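Probable oxidoreductase (Pseudomonas aeruginosa, PDB 4B7C) probably catalyses an NADP(H)-dependent oxidation or reduction, as a two-domain member of the medium-chain dehydrogenase/reductase superfamily. Local coordinates at residues L48-A53 and E314-T319; S63-V68 and V279-A284; G98-Q103 and K111-V116; P122-L127 and E307-G312. All blocks are in the same frame, centred on the assembly; numbering follows the deposited sequence.

Contact 1 is buried: an apolar meeting of the segment on strand 41-49 with helix 316-321, without a hydrogen bond across it. Contact 4, its neighbour with centres about 12 Å apart, lies at the surface and is held by a charged pair as well as apolar packing; its strand 307-311 precedes that helix. Contact 3, partly buried, packs a phenylalanine ring on backbone and leucine, and reaches the same mixed sheet as contacts 1 and 4. Contact 2 joins a loop of the GroES-like part to one of the Rossmann part, beside the second subunit. Its centre is about 22 Å from that of contact 4, and its chemistry is ring, methyl and thioether packing.

Contact 1 (L48-A53 and E314-T319); sequences LSLDPA and ETFPET
Leu50 and Thr319 meet methyl to methyl: Leu50 CD2 lies 3.3 Å from Thr319 CG2, closer than usual for two carbons, and 3.9 Å from Thr319 CB. The two side chains cross at about a right angle, and CD2 is the leucine branch that touches the threonine. The other branch turns to the aromatic side chain, where Leu50 CD1 stands 4.4 Å from Phe316 CD1. It comes to the ring at its edge and near its plane, so the evidence supports apolar edge packing and no CH-pi contact.

Thr319 presents its methyl in a defined way. CG2 is opposite the backbone N (chi1, measured to OG1, is -56°), which leaves OG1 beside that N and directed back along the helix. There OG1 donates to Thr315 O at 2.9 Å, approaching from 67° out of the carbonyl plane. Thr319 N also donates to Thr315 O, at 2.9 Å; two donors grip one carbonyl, and the bond from OG1 fixes the rotation of the side chain facing Leu50.

The contact joins the GroES-like N-terminal part to a C-terminal segment that, as in other medium-chain dehydrogenases/reductases, returns to pack against it. Leu50 packs on Leu332 and Leu334 of strand 331-335, Phe316 also touches Leu334, Thr319 rests on Val310 of strand 307-311, and the Phe316 ring meets Phe26 of strand 26-32 edge-to-face, placing helix 316-321 among three strands besides 41-49.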
loop_
_atom_site.group_PDB
_atom_site.type_symbol
_atom_site.label_atom_id
_atom_site.label_comp_id
_atom_site.label_asym_id
_atom_site.label_seq_id
_atom_site.Cartn_x
_atom_site.Cartn_y
_atom_site.Cartn_z
ATOM N N LEU B 48 23.406 10.094 22.730
ATOM C CA LEU B 48 22.649 10.475 21.532
ATOM C C LEU B 48 22.434 9.300 20.613
ATOM O O LEU B 48 23.293 8.428 20.474
ATOM C CB LEU B 48 23.356 11.572 20.762
ATOM C CG LEU B 48 23.618 12.857 21.537
ATOM C CD1 LEU B 48 24.392 13.813 20.648
ATOM C CD2 LEU B 48 22.343 13.507 22.090
ATOM N N SER B 49 21.235 9.250 20.042
ATOM C CA SER B 49 20.869 8.204 19.110
ATOM C C SER B 49 21.336 8.586 17.706
ATOM O O SER B 49 20.975 9.631 17.180
ATOM C CB SER B 49 19.367 7.975 19.093
ATOM O OG SER B 49 19.032 7.041 18.076
ATOM N N LEU B 50 22.166 7.736 17.120
ATOM C CA LEU B 50 22.530 7.891 15.722
ATOM C C LEU B 50 21.655 6.939 14.907
ATOM O O LEU B 50 21.718 5.716 15.096
ATOM C CB LEU B 50 24.026 7.644 15.510
ATOM C CG LEU B 50 24.968 8.832 15.765
ATOM C CD1 LEU B 50 24.680 9.563 17.064
ATOM C CD2 LEU B 50 26.409 8.345 15.763
ATOM N N ASP B 51 20.856 7.534 14.010
ATOM C CA ASP B 51 19.800 6.844 13.246
ATOM C C ASP B 51 19.862 7.152 11.755
ATOM O O ASP B 51 20.063 8.305 11.372
ATOM C CB ASP B 51 18.376 7.303 13.647
ATOM C CG ASP B 51 18.092 7.174 15.152
ATOM O OD1 ASP B 51 18.294 6.064 15.689
ATOM O OD2 ASP B 51 17.641 8.165 15.797
ATOM N N PRO B 52 19.608 6.140 10.907
ATOM C CA PRO B 52 19.584 6.382 9.447
ATOM C C PRO B 52 18.626 7.495 9.035
ATOM O O PRO B 52 18.881 8.188 8.040
ATOM C CB PRO B 52 19.121 5.034 8.877
ATOM C CG PRO B 52 19.537 4.033 9.903
ATOM C CD PRO B 52 19.334 4.728 11.220
ATOM N N ALA B 53 17.532 7.655 9.787
ATOM C CA ALA B 53 16.561 8.732 9.531
ATOM C C ALA B 53 17.212 10.112 9.521
ATOM O O ALA B 53 16.674 11.053 8.930
ATOM C CB ALA B 53 15.416 8.688 10.534
ATOM N N GLU B 314 32.540 15.013 19.642
ATOM C CA GLU B 314 33.393 15.499 18.551
ATOM C C GLU B 314 33.520 14.495 17.383
ATOM O O GLU B 314 33.790 14.893 16.262
ATOM C CB GLU B 314 34.784 15.949 19.086
ATOM C CG GLU B 314 35.701 14.830 19.606
ATOM C CD GLU B 314 35.371 14.357 21.020
ATOM O OE1 GLU B 314 34.413 14.872 21.646
ATOM O OE2 GLU B 314 36.081 13.446 21.511
ATOM N N THR B 315 33.324 13.207 17.657
ATOM C CA THR B 315 33.405 12.161 16.628
ATOM C C THR B 315 32.137 12.013 15.771
ATOM O O THR B 315 32.102 11.192 14.851
ATOM C CB THR B 315 33.703 10.773 17.228
ATOM O OG1 THR B 315 32.543 10.274 17.914
ATOM C CG2 THR B 315 34.915 10.832 18.178
ATOM N N PHE B 316 31.128 12.831 16.054
ATOM C CA PHE B 316 29.804 12.700 15.417
ATOM C C PHE B 316 29.800 12.493 13.874
ATOM O O PHE B 316 29.235 11.508 13.390
ATOM C CB PHE B 316 28.898 13.881 15.805
ATOM C CG PHE B 316 27.627 13.947 15.006
ATOM C CD1 PHE B 316 26.637 13.011 15.191
ATOM C CD2 PHE B 316 27.464 14.903 14.012
ATOM C CE1 PHE B 316 25.491 13.038 14.422
ATOM C CE2 PHE B 316 26.316 14.945 13.232
ATOM C CZ PHE B 316 25.321 14.002 13.442
ATOM N N PRO B 317 30.414 13.411 13.104
ATOM C CA PRO B 317 30.411 13.252 11.629
ATOM C C PRO B 317 30.942 11.921 11.145
ATOM O O PRO B 317 30.380 11.360 10.208
ATOM C CB PRO B 317 31.329 14.387 11.139
ATOM C CG PRO B 317 31.288 15.392 12.227
ATOM C CD PRO B 317 31.198 14.591 13.502
ATOM N N GLU B 318 32.042 11.446 11.734
ATOM C CA GLU B 318 32.631 10.170 11.307
ATOM C C GLU B 318 31.754 9.032 11.763
ATOM O O GLU B 318 31.506 8.108 10.995
ATOM C CB GLU B 318 34.062 9.936 11.820
ATOM C CG GLU B 318 34.340 10.025 13.299
ATOM C CD GLU B 318 34.922 11.363 13.716
ATOM O OE1 GLU B 318 34.239 12.354 13.415
ATOM O OE2 GLU B 318 36.030 11.447 14.339
ATOM N N THR B 319 31.339 9.094 13.029
ATOM C CA THR B 319 30.539 8.030 13.629
ATOM C C THR B 319 29.233 7.853 12.881
ATOM O O THR B 319 28.781 6.736 12.681
ATOM C CB THR B 319 30.261 8.295 15.124
ATOM O OG1 THR B 319 31.500 8.482 15.831
ATOM C CG2 THR B 319 29.490 7.128 15.721
#

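Contact 2 (S63-V68 and V279-A284); sequences SYIPPV and VVMDYA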
loop_
_atom_site.group_PDB
_atom_site.type_symbol
_atom_site.label_atom_id
_atom_site.label_comp_id
_atom_site.label_asym_id
_atom_site.label_seq_id
_atom_site.Cartn_x
_atom_site.Cartn_y
_atom_site.Cartn_z
ATOM N N SER B 63 8.615 16.154 4.606
ATOM C CA SER B 63 8.575 14.866 5.294
ATOM C C SER B 63 7.637 14.930 6.501
ATOM O O SER B 63 6.902 15.909 6.659
ATOM C CB SER B 63 9.986 14.497 5.735
ATOM O OG SER B 63 10.076 13.155 6.108
ATOM N N TYR B 64 7.643 13.880 7.331
ATOM C CA TYR B 64 6.773 13.825 8.518
ATOM C C TYR B 64 7.290 14.750 9.608
ATOM O O TYR B 64 6.540 15.141 10.505
ATOM C CB TYR B 64 6.574 12.386 9.057
ATOM C CG TYR B 64 7.841 11.664 9.463
ATOM C CD1 TYR B 64 8.566 10.923 8.533
ATOM C CD2 TYR B 64 8.317 11.722 10.776
ATOM C CE1 TYR B 64 9.735 10.269 8.899
ATOM C CE2 TYR B 64 9.486 11.074 11.151
ATOM C CZ TYR B 64 10.197 10.349 10.207
ATOM O OH TYR B 64 11.358 9.698 10.570
ATOM N N ILE B 65 8.576 15.091 9.528
ATOM C CA ILE B 65 9.131 16.181 10.346
ATOM C C ILE B 65 9.943 17.163 9.503
ATOM O O ILE B 65 10.623 16.763 8.560
ATOM C CB ILE B 65 9.956 15.641 11.521
ATOM C CG1 ILE B 65 10.862 14.517 11.041
ATOM C CG2 ILE B 65 9.005 15.123 12.595
ATOM C CD1 ILE B 65 11.741 13.964 12.141
ATOM N N PRO B 66 9.876 18.464 9.833
ATOM C CA PRO B 66 10.572 19.432 8.986
ATOM C C PRO B 66 12.079 19.174 8.888
ATOM O O PRO B 66 12.687 18.704 9.846
ATOM C CB PRO B 66 10.303 20.773 9.685
ATOM C CG PRO B 66 9.087 20.551 10.507
ATOM C CD PRO B 66 9.158 19.119 10.944
ATOM N N PRO B 67 12.689 19.503 7.735
ATOM C CA PRO B 67 14.139 19.358 7.636
ATOM C C PRO B 67 14.867 20.208 8.668
ATOM O O PRO B 67 14.359 21.237 9.100
ATOM C CB PRO B 67 14.471 19.859 6.226
ATOM C CG PRO B 67 13.184 20.105 5.530
ATOM C CD PRO B 67 12.090 20.133 6.545
ATOM N N VAL B 68 16.062 19.775 9.041
ATOM C CA VAL B 68 16.937 20.608 9.866
ATOM C C VAL B 68 17.352 21.838 9.055
ATOM O O VAL B 68 17.757 21.717 7.903
ATOM C CB VAL B 68 18.177 19.827 10.331
ATOM C CG1 VAL B 68 19.167 20.762 11.017
ATOM C CG2 VAL B 68 17.757 18.682 11.244
ATOM N N VAL B 279 4.694 5.901 11.763
ATOM C CA VAL B 279 5.698 6.723 12.430
ATOM C C VAL B 279 5.486 6.585 13.949
ATOM O O VAL B 279 4.351 6.674 14.430
ATOM C CB VAL B 279 5.571 8.190 11.962
ATOM C CG1 VAL B 279 6.104 9.155 12.983
ATOM C CG2 VAL B 279 6.328 8.390 10.655
ATOM N N VAL B 280 6.560 6.299 14.688
ATOM C CA VAL B 280 6.432 5.881 16.105
ATOM C C VAL B 280 5.800 6.961 16.988
ATOM O O VAL B 280 5.069 6.653 17.918
ATOM C CB VAL B 280 7.792 5.406 16.709
ATOM C CG1 VAL B 280 8.796 6.539 16.768
ATOM C CG2 VAL B 280 7.595 4.820 18.101
ATOM N N MET B 281 6.040 8.222 16.674
ATOM C CA MET B 281 5.487 9.313 17.495
ATOM C C MET B 281 3.961 9.357 17.518
ATOM O O MET B 281 3.368 9.881 18.458
ATOM C CB MET B 281 6.027 10.657 17.038
ATOM C CG MET B 281 5.214 11.275 15.827
ATOM S SD MET B 281 6.007 12.348 14.526
ATOM C CE MET B 281 5.876 13.966 15.296
ATOM N N ASP B 282 3.330 8.786 16.494
ATOM C CA ASP B 282 1.865 8.684 16.470
ATOM C C ASP B 282 1.345 7.826 17.625
ATOM O O ASP B 282 0.161 7.878 17.952
ATOM C CB ASP B 282 1.355 8.107 15.139
ATOM C CG ASP B 282 1.533 9.061 13.970
ATOM O OD1 ASP B 282 1.870 10.234 14.193
ATOM O OD2 ASP B 282 1.334 8.635 12.818
ATOM N N TYR B 283 2.225 7.019 18.212
ATOM C CA TYR B 283 1.849 6.101 19.296
ATOM C C TYR B 283 2.260 6.590 20.700
ATOM O O TYR B 283 2.166 5.837 21.665
ATOM C CB TYR B 283 2.444 4.708 19.029
ATOM C CG TYR B 283 1.836 4.004 17.844
ATOM C CD1 TYR B 283 2.303 4.251 16.556
ATOM C CD2 TYR B 283 0.770 3.130 17.993
ATOM C CE1 TYR B 283 1.747 3.618 15.449
ATOM C CE2 TYR B 283 0.205 2.505 16.890
ATOM C CZ TYR B 283 0.706 2.767 15.616
ATOM O OH TYR B 283 0.177 2.132 14.511
ATOM N N ALA B 284 2.651 7.856 20.799
ATOM C CA ALA B 284 3.162 8.446 22.047
ATOM C C ALA B 284 2.295 8.150 23.267
ATOM O O ALA B 284 2.814 7.825 24.322
ATOM C CB ALA B 284 3.372 9.956 21.904
#
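Tyr64 and Val279 join the two domains of the medium-chain dehydrogenase/reductase fold: a loop of the GroES-like domain packs on the loop that follows strand 274-277, the last of the Rossmann sheet. CB of Tyr64 already points toward the Val279 segment, and chi1 of 59° sets CG between the backbone N and the carbonyl carbon. Tyr64 CG then lies 3.8 Å from Val279 CG2. Tyr64 CD1 and CD2 both lie near the same Val279 CG2, at 4.0 and 3.9 Å, with CG1 also near CD2 and CE2 a little farther from CG2; Met281 SD reaches Tyr64 CD2 obliquely at 4.4 Å. The middle of the ring is taken by a CH-pi contact, with Val279 CG2 3.8 Å from the centroid and 13° off the normal. At the tip, Tyr64 OH packs against Ala53 CB, of contact 1.

Trp57 of helix 53-58 touches both Tyr64 and Ile65. The second subunit also borders the site: its Val270 packs on Tyr64, and its Arg272 forms a salt bridge with Asp282. Beside the ring, the thioether of Met281 carries the apolar patch on to the next residue of the loop, where Met281 CE stands 4.3 Å from Ile65 CG2.

Contact 3 (G98-Q103 and K111-V116); sequences GALGVQ and KGFYKV
Phe113 lies against the backbone of Gly98, at a corner of the GroES-like domain where the chain leaves strand 95-97 and enters an inverse gamma turn centred on Ala99. The tight part is the ring itself. Gly98 CA sits over one face, 3.9 Å from the centroid and 13° off the normal, a CH-pi contact in which the glycine, lacking a side chain, lets the ring come down on its backbone. Two further approaches are oblique: Ala99 N is 3.6 Å from Phe113 CE1, and the leucine methyl Leu100 CD2 is 3.5 Å from Phe113 CE2. Phe113 CG stands opposite its carbonyl carbon (chi1 -76°), and this carries the ring across to the turn. Phe106 of strand 105-108 and Val96 of strand 95-97 add to its packing.

The other side is looser. Ala99 CB remains 4.8 Å from Phe113 CE1, and Lys111 and Gly112, just before the phenylalanine, are solvent-exposed.

Beyond Leu100 the chain is tied back on itself. The carbonyl of Leu100, which also accepts a hydrogen bond from Asn45 ND2, receives a nearly straight bond from its own segment: Gln103 NE2 to Leu100 O, 2.8 Å with an N-H...O angle of 174°.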
loop_
_atom_site.group_PDB
_atom_site.type_symbol
_atom_site.label_atom_id
_atom_site.label_comp_id
_atom_site.label_asym_id
_atom_site.label_seq_id
_atom_site.Cartn_x
_atom_site.Cartn_y
_atom_site.Cartn_z
ATOM N N GLY B 98 14.354 12.567 24.656
ATOM C CA GLY B 98 13.779 13.621 23.806
ATOM C C GLY B 98 14.705 14.020 22.681
ATOM O O GLY B 98 15.790 13.448 22.520
ATOM N N ALA B 99 14.261 14.986 21.881
ATOM C CA ALA B 99 15.064 15.519 20.788
ATOM C C ALA B 99 16.064 16.482 21.394
ATOM O O ALA B 99 15.826 17.683 21.456
ATOM C CB ALA B 99 14.177 16.227 19.743
ATOM N N LEU B 100 17.184 15.945 21.854
ATOM C CA LEU B 100 18.179 16.737 22.603
ATOM C C LEU B 100 19.178 17.474 21.710
ATOM O O LEU B 100 19.849 18.408 22.149
ATOM C CB LEU B 100 18.948 15.835 23.578
ATOM C CG LEU B 100 18.094 15.163 24.670
ATOM C CD1 LEU B 100 18.951 14.323 25.618
ATOM C CD2 LEU B 100 17.264 16.187 25.439
ATOM N N GLY B 101 19.318 17.005 20.474
ATOM C CA GLY B 101 20.213 17.652 19.512
ATOM C C GLY B 101 21.659 17.185 19.639
ATOM O O GLY B 101 22.066 16.656 20.683
ATOM N N VAL B 102 22.438 17.385 18.571
ATOM C CA VAL B 102 23.840 16.976 18.560
ATOM C C VAL B 102 24.655 18.063 19.236
ATOM O O VAL B 102 25.284 18.903 18.581
ATOM C CB VAL B 102 24.380 16.682 17.146
ATOM C CG1 VAL B 102 25.832 16.233 17.235
ATOM C CG2 VAL B 102 23.557 15.593 16.459
ATOM N N GLN B 103 24.646 18.026 20.565
ATOM C CA GLN B 103 25.252 19.065 21.384
ATOM C C GLN B 103 25.463 18.581 22.828
ATOM O O GLN B 103 24.971 17.521 23.213
ATOM C CB GLN B 103 24.385 20.324 21.388
ATOM C CG GLN B 103 22.964 20.086 21.853
ATOM C CD GLN B 103 22.075 21.292 21.710
ATOM O OE1 GLN B 103 22.541 22.437 21.607
ATOM N NE2 GLN B 103 20.763 21.041 21.713
ATOM N N LYS B 111 9.104 19.424 24.474
ATOM C CA LYS B 111 8.032 18.905 23.642
ATOM C C LYS B 111 8.332 17.473 23.187
ATOM O O LYS B 111 9.339 17.209 22.533
ATOM C CB LYS B 111 7.817 19.809 22.434
ATOM C CG LYS B 111 6.582 19.455 21.631
ATOM C CD LYS B 111 6.308 20.450 20.536
ATOM C CE LYS B 111 5.416 19.822 19.448
ATOM N NZ LYS B 111 3.992 19.754 19.884
ATOM N N GLY B 112 7.437 16.550 23.535
ATOM C CA GLY B 112 7.591 15.132 23.185
ATOM C C GLY B 112 8.581 14.391 24.086
ATOM O O GLY B 112 8.874 13.219 23.861
ATOM N N PHE B 113 9.080 15.072 25.115
ATOM C CA PHE B 113 10.025 14.466 26.057
ATOM C C PHE B 113 9.285 13.561 27.032
ATOM O O PHE B 113 8.147 13.835 27.391
ATOM C CB PHE B 113 10.764 15.523 26.879
ATOM C CG PHE B 113 11.848 16.260 26.139
ATOM C CD1 PHE B 113 11.692 16.636 24.814
ATOM C CD2 PHE B 113 13.020 16.620 26.796
ATOM C CE1 PHE B 113 12.683 17.344 24.156
ATOM C CE2 PHE B 113 14.023 17.326 26.138
ATOM C CZ PHE B 113 13.850 17.688 24.816
ATOM N N TYR B 114 9.926 12.476 27.445
ATOM C CA TYR B 114 9.410 11.652 28.538
ATOM C C TYR B 114 10.519 11.226 29.494
ATOM O O TYR B 114 11.686 11.099 29.121
ATOM C CB TYR B 114 8.621 10.446 28.026
ATOM C CG TYR B 114 9.370 9.482 27.143
ATOM C CD1 TYR B 114 9.442 9.665 25.761
ATOM C CD2 TYR B 114 9.983 8.363 27.683
ATOM C CE1 TYR B 114 10.125 8.748 24.969
ATOM C CE2 TYR B 114 10.661 7.448 26.900
ATOM C CZ TYR B 114 10.733 7.651 25.540
ATOM O OH TYR B 114 11.434 6.734 24.768
ATOM N N LYS B 115 10.143 11.050 30.750
ATOM C CA LYS B 115 11.082 10.630 31.784
ATOM C C LYS B 115 11.430 9.163 31.638
ATOM O O LYS B 115 10.578 8.384 31.281
ATOM C CB LYS B 115 10.501 10.866 33.182
ATOM C CG LYS B 115 10.145 12.320 33.465
ATOM C CD LYS B 115 9.810 12.553 34.932
ATOM C CE LYS B 115 8.975 13.825 35.109
ATOM N NZ LYS B 115 8.878 14.402 36.475
ATOM N N VAL B 116 12.679 8.812 31.917
ATOM C CA VAL B 116 13.147 7.402 31.926
ATOM C C VAL B 116 13.824 7.063 33.261
ATOM O O VAL B 116 14.379 7.950 33.914
ATOM C CB VAL B 116 14.111 7.077 30.748
ATOM C CG1 VAL B 116 13.377 7.178 29.401
ATOM C CG2 VAL B 116 15.323 7.990 30.750
#

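Contact 4 (P122-L127 and E307-G312); sequences PLPRYL and EDIVEG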
loop_
_atom_site.group_PDB
_atom_site.type_symbol
_atom_site.label_atom_id
_atom_site.label_comp_id
_atom_site.label_asym_id
_atom_site.label_seq_id
_atom_site.Cartn_x
_atom_site.Cartn_y
_atom_site.Cartn_z
ATOM N N PRO B 122 20.047 0.114 31.685
ATOM C CA PRO B 122 21.102 1.058 31.368
ATOM C C PRO B 122 20.596 2.216 30.488
ATOM O O PRO B 122 19.720 2.016 29.644
ATOM C CB PRO B 122 22.119 0.225 30.603
ATOM C CG PRO B 122 21.659 -1.183 30.640
ATOM C CD PRO B 122 20.247 -1.217 31.091
ATOM N N LEU B 123 21.143 3.402 30.726
ATOM C CA LEU B 123 20.702 4.626 30.064
ATOM C C LEU B 123 20.645 4.510 28.539
ATOM O O LEU B 123 19.656 4.912 27.960
ATOM C CB LEU B 123 21.575 5.816 30.452
ATOM C CG LEU B 123 21.149 6.630 31.675
ATOM C CD1 LEU B 123 21.987 7.905 31.735
ATOM C CD2 LEU B 123 19.675 7.015 31.554
ATOM N N PRO B 124 21.689 3.945 27.905
ATOM C CA PRO B 124 21.672 3.855 26.458
ATOM C C PRO B 124 20.559 2.984 25.906
ATOM O O PRO B 124 20.162 3.172 24.763
ATOM C CB PRO B 124 23.017 3.205 26.126
ATOM C CG PRO B 124 23.878 3.470 27.297
ATOM C CD PRO B 124 22.946 3.411 28.464
ATOM N N ARG B 125 20.048 2.062 26.720
ATOM C CA ARG B 125 18.962 1.188 26.301
ATOM C C ARG B 125 17.638 1.948 26.083
ATOM O O ARG B 125 16.748 1.488 25.366
ATOM C CB ARG B 125 18.749 0.040 27.286
ATOM C CG ARG B 125 17.761 -0.987 26.745
ATOM C CD ARG B 125 18.168 -2.418 27.017
ATOM N NE ARG B 125 19.560 -2.691 26.677
ATOM C CZ ARG B 125 20.366 -3.497 27.364
ATOM N NH1 ARG B 125 19.949 -4.122 28.464
ATOM N NH2 ARG B 125 21.612 -3.668 26.953
ATOM N N TYR B 126 17.529 3.114 26.701
ATOM C CA TYR B 126 16.382 3.996 26.476
ATOM C C TYR B 126 16.473 4.714 25.119
ATOM O O TYR B 126 15.633 5.550 24.793
ATOM C CB TYR B 126 16.244 5.017 27.611
ATOM C CG TYR B 126 15.708 4.375 28.868
ATOM C CD1 TYR B 126 14.384 3.978 28.949
ATOM C CD2 TYR B 126 16.528 4.163 29.958
ATOM C CE1 TYR B 126 13.883 3.380 30.095
ATOM C CE2 TYR B 126 16.041 3.579 31.106
ATOM C CZ TYR B 126 14.723 3.171 31.178
ATOM O OH TYR B 126 14.261 2.609 32.350
ATOM N N LEU B 127 17.511 4.386 24.352
ATOM C CA LEU B 127 17.627 4.827 22.956
ATOM C C LEU B 127 17.482 3.668 21.990
ATOM O O LEU B 127 17.536 3.870 20.781
ATOM C CB LEU B 127 18.972 5.500 22.714
ATOM C CG LEU B 127 19.198 6.787 23.466
ATOM C CD1 LEU B 127 20.602 7.284 23.131
ATOM C CD2 LEU B 127 18.127 7.792 23.087
ATOM N N GLU B 307 23.595 -2.521 22.063
ATOM C CA GLU B 307 23.974 -1.158 21.728
ATOM C C GLU B 307 25.457 -1.070 21.382
ATOM O O GLU B 307 26.307 -1.667 22.041
ATOM C CB GLU B 307 23.653 -0.198 22.868
ATOM C CG GLU B 307 22.166 -0.098 23.191
ATOM C CD GLU B 307 21.674 -1.216 24.093
ATOM O OE1 GLU B 307 22.479 -1.724 24.894
ATOM O OE2 GLU B 307 20.490 -1.598 23.994
ATOM N N ASP B 308 25.751 -0.338 20.315
ATOM C CA ASP B 308 27.125 -0.039 19.924
ATOM C C ASP B 308 27.443 1.384 20.355
ATOM O O ASP B 308 27.012 2.349 19.715
ATOM C CB ASP B 308 27.308 -0.212 18.404
ATOM C CG ASP B 308 28.740 0.027 17.947
ATOM O OD1 ASP B 308 29.674 -0.123 18.765
ATOM O OD2 ASP B 308 28.927 0.362 16.751
ATOM N N ILE B 309 28.211 1.506 21.434
ATOM C CA ILE B 309 28.487 2.802 22.051
ATOM C C ILE B 309 29.844 3.359 21.654
ATOM O O ILE B 309 30.883 2.753 21.917
ATOM C CB ILE B 309 28.392 2.730 23.584
ATOM C CG1 ILE B 309 26.954 2.427 23.988
ATOM C CG2 ILE B 309 28.811 4.058 24.213
ATOM C CD1 ILE B 309 26.826 1.870 25.398
ATOM N N VAL B 310 29.817 4.503 20.985
ATOM C CA VAL B 310 31.025 5.218 20.578
ATOM C C VAL B 310 31.118 6.486 21.400
ATOM O O VAL B 310 30.106 7.153 21.638
ATOM C CB VAL B 310 31.008 5.608 19.080
ATOM C CG1 VAL B 310 32.156 6.555 18.753
ATOM C CG2 VAL B 310 31.022 4.365 18.198
ATOM N N GLU B 311 32.333 6.818 21.826
ATOM C CA GLU B 311 32.536 7.912 22.769
ATOM C C GLU B 311 33.023 9.182 22.111
ATOM O O GLU B 311 33.875 9.150 21.220
ATOM C CB GLU B 311 33.500 7.498 23.882
ATOM C CG GLU B 311 32.954 6.373 24.759
ATOM C CD GLU B 311 33.754 6.163 26.035
ATOM O OE1 GLU B 311 34.169 7.182 26.604
ATOM O OE2 GLU B 311 33.952 5.005 26.489
ATOM N N GLY B 312 32.433 10.294 22.539
ATOM C CA GLY B 312 32.890 11.620 22.162
ATOM C C GLY B 312 32.013 12.336 21.144
ATOM O O GLY B 312 31.934 11.939 19.973
#
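Glu307 OE2 is gripped by three groups: Arg125 NE donates to it at 3.0 Å, and Ser128 OG and Ser305 OG hydrogen-bond to it. The setting is a 3-10 segment, 123-127, packed on strand 307-311 of the mixed sheet that also holds strands 41-49 and 331-335. Arg125 holds the carboxylate side-on, since its NH2 donates to Glu307 OE1, also at 3.0 Å, which completes a two-point salt bridge. Both bonds are fairly straight, 168° at NE and 161° at NH2. OE1 uses its syn lone pair, whereas OE2 is met on the syn side but from out of the carboxylate plane, and the planes of the two groups are 34° apart.

Arg125 reaches this position by extending CG opposite its backbone N and then bending at chi2 and chi3. Pro122 CG lies 4.0 Å above one face of the guanidinium, offset toward the rim, while the carboxylate takes its edge. Such a charged pair beside two serines would be expected to favour the ionised form of Glu307.

Apolar packing continues along the strand. Ile309 crosses the Pro124 ring at about a right angle, its CD1 4.1 Å from Pro124 CB and 3.9 Å from Pro124 CG.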